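Local coordinates for ancylostoma secreted protein 2 (Necator americanus, PDB 4NUN) that is a secreted, metal-binding member of the CAP (cysteine-rich secretory protein) family from a hookworm and binds copper or zinc through a pair of histidines, at residues A[120-125]-A[146-151]. Numbering follows the deposited sequence.
Sequences KAWFGE and VGHYTQ. With CU (copper (II) ion), chain B.
CB of Glu125 sits 4.0 Å from CB of Tyr149. From there the chain runs on extended, CG anti to the backbone carbonyl carbon, and lays the carboxylate across the first turn of helix 147-152. OE1 takes a nearly straight hydrogen bond from Tyr149 N, 3.1 Å long with an N-H...O angle of 173°, the donor standing well above the carboxylate plane. A second, weak bond reaches the same oxygen from His148 N at 3.0 Å, so two amides at the helix start grip one buried acceptor. The carboxylate lies at the edge of the His148 imidazole, the two planes 47° apart, with OE2 modelled too close to ND1 for that spacing to be trusted. At the far side of the ring, NE2 binds the copper ion at 2.5 Å, and His88 supplies another ligand: this is the paired-histidine metal site of the CAP fold, and a glutamate beside it is consistent with the family's conserved tetrad. Trp122 packs against the histidine stem, CB to CB 3.6 Å; its pyrrole ring lies near parallel to the imidazole but slid well aside, while NE1 bonds to Ile101 O on strand 98-104. Further along, Tyr149 turns its ring edge toward the face of Phe123 in an offset edge-to-face pair, planes at 64°, the CE1 atoms of Phe123 and Tyr149 3.6 Å apart and both side chains reaching Val45 of helix 28-46.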
loop_
_atom_site.group_PDB
_atom_site.type_symbol
_atom_site.label_atom_id
_atom_site.label_comp_id
_atom_site.label_asym_id
_atom_site.label_seq_id
_atom_site.Cartn_x
_atom_site.Cartn_y
_atom_site.Cartn_z
ATOM N N LYS A 120 2.054 8.170 -2.657
ATOM C CA LYS A 120 1.786 9.366 -1.861
ATOM C C LYS A 120 0.296 9.697 -1.840
ATOM O O LYS A 120 -0.260 10.058 -0.799
ATOM C CB LYS A 120 2.593 10.548 -2.392
ATOM C CG LYS A 120 4.085 10.409 -2.165
ATOM C CD LYS A 120 4.884 11.179 -3.234
ATOM C CE LYS A 120 4.762 12.698 -3.096
ATOM N NZ LYS A 120 5.725 13.225 -2.072
ATOM N N ALA A 121 -0.350 9.557 -2.993
ATOM C CA ALA A 121 -1.789 9.794 -3.128
ATOM C C ALA A 121 -2.607 8.847 -2.254
ATOM O O ALA A 121 -3.514 9.273 -1.545
ATOM C CB ALA A 121 -2.211 9.634 -4.586
ATOM N N TRP A 122 -2.310 7.555 -2.354
ATOM C CA TRP A 122 -2.931 6.548 -1.496
ATOM C C TRP A 122 -2.709 6.862 -0.011
ATOM O O TRP A 122 -3.663 6.959 0.752
ATOM C CB TRP A 122 -2.384 5.151 -1.821
ATOM C CG TRP A 122 -2.731 4.695 -3.200
ATOM C CD1 TRP A 122 -3.801 5.098 -3.960
ATOM C CD2 TRP A 122 -1.986 3.780 -4.008
ATOM N NE1 TRP A 122 -3.776 4.467 -5.183
ATOM C CE2 TRP A 122 -2.672 3.651 -5.237
ATOM C CE3 TRP A 122 -0.811 3.039 -3.805
ATOM C CZ2 TRP A 122 -2.214 2.828 -6.263
ATOM C CZ3 TRP A 122 -0.363 2.213 -4.822
ATOM C CH2 TRP A 122 -1.061 2.118 -6.038
ATOM N N PHE A 123 -1.448 7.031 0.374
ATOM C CA PHE A 123 -1.081 7.250 1.758
ATOM C C PHE A 123 -1.589 8.601 2.260
ATOM O O PHE A 123 -1.802 8.786 3.463
ATOM C CB PHE A 123 0.438 7.187 1.916
ATOM C CG PHE A 123 0.902 7.380 3.334
ATOM C CD1 PHE A 123 0.960 6.306 4.215
ATOM C CD2 PHE A 123 1.256 8.639 3.798
ATOM C CE1 PHE A 123 1.383 6.475 5.538
ATOM C CE2 PHE A 123 1.672 8.823 5.113
ATOM C CZ PHE A 123 1.734 7.737 5.988
ATOM N N GLY A 124 -1.767 9.537 1.327
ATOM C CA GLY A 124 -2.186 10.895 1.635
ATOM C C GLY A 124 -3.536 10.958 2.321
ATOM O O GLY A 124 -3.852 11.940 3.002
ATOM N N GLU A 125 -4.332 9.904 2.156
ATOM C CA GLU A 125 -5.643 9.859 2.778
ATOM C C GLU A 125 -5.594 10.029 4.306
ATOM O O GLU A 125 -6.538 10.555 4.904
ATOM C CB GLU A 125 -6.376 8.587 2.376
ATOM C CG GLU A 125 -6.754 8.548 0.905
ATOM C CD GLU A 125 -7.220 7.178 0.469
ATOM O OE1 GLU A 125 -7.117 6.225 1.270
ATOM O OE2 GLU A 125 -7.689 7.045 -0.674
ATOM N N VAL A 146 -10.774 6.194 3.189
ATOM C CA VAL A 146 -9.389 6.119 3.639
ATOM C C VAL A 146 -8.812 4.742 3.321
ATOM O O VAL A 146 -7.763 4.364 3.843
ATOM C CB VAL A 146 -9.254 6.436 5.154
ATOM C CG1 VAL A 146 -9.797 7.811 5.452
ATOM C CG2 VAL A 146 -9.971 5.398 5.992
ATOM N N GLY A 147 -9.489 4.019 2.428
ATOM C CA GLY A 147 -9.187 2.625 2.151
ATOM C C GLY A 147 -7.910 2.301 1.382
ATOM O O GLY A 147 -7.457 1.153 1.408
ATOM N N HIS A 148 -7.340 3.281 0.682
ATOM C CA HIS A 148 -6.052 3.068 0.019
ATOM C C HIS A 148 -4.956 3.096 1.073
ATOM O O HIS A 148 -4.084 2.227 1.104
ATOM C CB HIS A 148 -5.795 4.135 -1.037
ATOM C CG HIS A 148 -6.897 4.274 -2.038
ATOM N ND1 HIS A 148 -7.761 5.345 -2.044
ATOM C CD2 HIS A 148 -7.276 3.478 -3.065
ATOM C CE1 HIS A 148 -8.622 5.212 -3.038
ATOM N NE2 HIS A 148 -8.349 4.087 -3.672
ATOM N N TYR A 149 -5.030 4.095 1.952
ATOM C CA TYR A 149 -4.150 4.187 3.110
ATOM C C TYR A 149 -4.156 2.933 3.987
ATOM O O TYR A 149 -3.097 2.389 4.297
ATOM C CB TYR A 149 -4.530 5.374 3.995
ATOM C CG TYR A 149 -3.839 5.318 5.354
ATOM C CD1 TYR A 149 -2.487 5.639 5.484
ATOM C CD2 TYR A 149 -4.533 4.934 6.505
ATOM C CE1 TYR A 149 -1.856 5.588 6.713
ATOM C CE2 TYR A 149 -3.898 4.890 7.746
ATOM C CZ TYR A 149 -2.563 5.216 7.837
ATOM O OH TYR A 149 -1.920 5.172 9.052
ATOM N N THR A 150 -5.346 2.507 4.411
ATOM C CA THR A 150 -5.461 1.392 5.350
ATOM C C THR A 150 -4.890 0.113 4.768
ATOM O O THR A 150 -4.306 -0.693 5.485
ATOM C CB THR A 150 -6.920 1.155 5.830
ATOM O OG1 THR A 150 -7.772 0.886 4.712
ATOM C CG2 THR A 150 -7.442 2.358 6.592
ATOM N N GLN A 151 -5.043 -0.075 3.465
ATOM C CA GLN A 151 -4.403 -1.214 2.807
ATOM C C GLN A 151 -2.888 -1.047 2.757
ATOM O O GLN A 151 -2.158 -2.020 2.950
ATOM C CB GLN A 151 -4.956 -1.416 1.396
ATOM C CG GLN A 151 -4.248 -2.496 0.600
ATOM C CD GLN A 151 -4.473 -3.884 1.187
ATOM O OE1 GLN A 151 -5.438 -4.573 0.827
ATOM N NE2 GLN A 151 -3.580 -4.304 2.096
HETATM CU CU CU B . -9.574 2.350 -4.914
HETATM O O HOH W 1 -11.132 4.220 -5.825
#